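Local atomic coordinates of 2-hydroxyisobutyryl-CoA synthetase (Aquincola tertiaricarbonis, PDB entry 6HDY), a protein that belongs to the ANL superfamily of AMP-binding enzymes, pairing an AMP-binding domain with a smaller C-terminal domain. Residues V417-S422 and V452-P457. Residues are numbered along the deposited sequence; the frame is centred on the assembly and turned at random.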
# COMPACT_ATOMS: atom_id res chain seq x y z
N VAL A 417 13.77 -25.68 -16.92
CA VAL A 417 14.53 -25.44 -15.70
C VAL A 417 15.76 -24.55 -15.93
O VAL A 417 16.53 -24.74 -16.88
CB VAL A 417 14.91 -26.79 -15.01
CG1 VAL A 417 15.73 -26.58 -13.75
CG2 VAL A 417 13.67 -27.63 -14.71
N GLU A 418 15.95 -23.58 -15.03
CA GLU A 418 17.12 -22.72 -15.05
C GLU A 418 18.28 -23.41 -14.32
O GLU A 418 18.10 -23.85 -13.18
CB GLU A 418 16.83 -21.39 -14.33
CG GLU A 418 16.63 -20.20 -15.25
CD GLU A 418 16.43 -18.88 -14.54
OE1 GLU A 418 17.16 -18.61 -13.56
OE2 GLU A 418 15.59 -18.07 -15.00
N PRO A 419 19.49 -23.49 -14.92
CA PRO A 419 20.67 -23.93 -14.15
C PRO A 419 21.26 -22.69 -13.44
O PRO A 419 20.90 -21.55 -13.78
CB PRO A 419 21.63 -24.37 -15.25
CG PRO A 419 21.32 -23.43 -16.40
CD PRO A 419 19.86 -23.04 -16.28
N SER A 420 22.19 -22.88 -12.49
CA SER A 420 22.85 -21.74 -11.84
C SER A 420 23.89 -21.12 -12.80
O SER A 420 24.33 -21.79 -13.75
CB SER A 420 23.52 -22.17 -10.54
OG SER A 420 24.54 -23.12 -10.78
N GLU A 421 24.25 -19.84 -12.56
CA GLU A 421 25.26 -19.15 -13.36
C GLU A 421 26.63 -19.89 -13.35
O GLU A 421 27.31 -19.92 -14.39
CB GLU A 421 25.43 -17.69 -12.91
CG GLU A 421 24.29 -16.80 -13.36
CD GLU A 421 24.20 -15.50 -12.59
OE1 GLU A 421 23.32 -15.39 -11.70
OE2 GLU A 421 25.01 -14.59 -12.86
N SER A 422 26.99 -20.53 -12.20
CA SER A 422 28.23 -21.31 -12.03
C SER A 422 28.18 -22.62 -12.83
O SER A 422 29.21 -23.03 -13.38
CB SER A 422 28.55 -21.55 -10.56
OG SER A 422 27.65 -22.47 -9.95
N VAL A 452 13.30 -32.43 -19.39
CA VAL A 452 13.82 -31.14 -18.95
C VAL A 452 14.44 -30.38 -20.13
O VAL A 452 15.30 -30.90 -20.83
CB VAL A 452 14.83 -31.26 -17.77
CG1 VAL A 452 15.36 -29.89 -17.33
CG2 VAL A 452 14.23 -32.01 -16.58
N GLU A 453 14.02 -29.13 -20.32
CA GLU A 453 14.63 -28.22 -21.27
C GLU A 453 15.32 -27.15 -20.40
O GLU A 453 14.67 -26.61 -19.50
CB GLU A 453 13.58 -27.55 -22.18
CG GLU A 453 14.21 -26.67 -23.26
CD GLU A 453 13.39 -25.51 -23.81
OE1 GLU A 453 13.83 -24.90 -24.80
OE2 GLU A 453 12.32 -25.20 -23.23
N LEU A 454 16.62 -26.89 -20.62
CA LEU A 454 17.29 -25.83 -19.85
C LEU A 454 17.06 -24.51 -20.54
O LEU A 454 17.08 -24.43 -21.78
CB LEU A 454 18.81 -26.04 -19.72
CG LEU A 454 19.34 -27.18 -18.85
CD1 LEU A 454 20.85 -27.21 -18.90
CD2 LEU A 454 18.86 -27.08 -17.41
N VAL A 455 16.86 -23.45 -19.74
CA VAL A 455 16.75 -22.08 -20.21
C VAL A 455 17.95 -21.30 -19.63
O VAL A 455 18.59 -21.77 -18.69
CB VAL A 455 15.38 -21.39 -19.92
CG1 VAL A 455 14.25 -22.05 -20.71
CG2 VAL A 455 15.08 -21.32 -18.42
N ALA A 456 18.24 -20.12 -20.21
CA ALA A 456 19.34 -19.27 -19.80
C ALA A 456 19.19 -18.83 -18.34
O ALA A 456 18.08 -18.57 -17.91
CB ALA A 456 19.40 -18.03 -20.70
N PRO A 457 20.28 -18.75 -17.55
CA PRO A 457 20.14 -18.25 -16.16
C PRO A 457 19.45 -16.87 -16.10
O PRO A 457 19.67 -16.03 -16.97
CB PRO A 457 21.60 -18.18 -15.68
CG PRO A 457 22.32 -19.18 -16.52
CD PRO A 457 21.70 -19.05 -17.86
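Val417 CG2 meets Val452 CG1 at 3.9 Å, the two valine side chains slanting across one another. CG1 of Val452 is anti to its own backbone N (chi1 -179°), a setting that brings this branch against both CB and CG2 of Val417. Val417, Val452 and Leu454 share the sheet face that helix 428-446 covers; there Leu454 rests on Phe434 and Arg435, and its CD2 reaches the Val417 carbonyl oxygen. Farther along, Pro419 CD lies 4.3 Å from Leu454 CD2 and also sits close against Val455 O, at 3.0 Å. Pro457 continues the apolar seam, its ring passing Pro419 and its CB touching Glu421 CG at 3.8 Å.

Between Val417 and Leu454 the backbones pair in parallel. Val417 N donates to Glu453 O (2.9 Å). Val455 N in turn donates to Val417 O (3.2 Å). The same oxygen also receives a CA-H...O contact from Leu454.

On the other face, the CG of Glu418 packs against Val455 CG2 at 3.7 Å, and the extended chain beyond carries the carboxylate past Ala456 and Pro457. Its OE2 is held by a salt bridge to Arg462 and a hydrogen bond from Ile460 N, which ties the loop after Pro457 to strand 413-419. At the outer end, Glu421 OE1 bonds to Asn458 ND2, while Ser420 OG caps the following helix at Val423 N.

Strand 413-419, helix 428-446 and edge strand 450-454 thus form a beta-alpha-beta crossover, whose two parallel strands are neighbours in the mixed sheet of the C-terminal domain of an ANL-family enzyme.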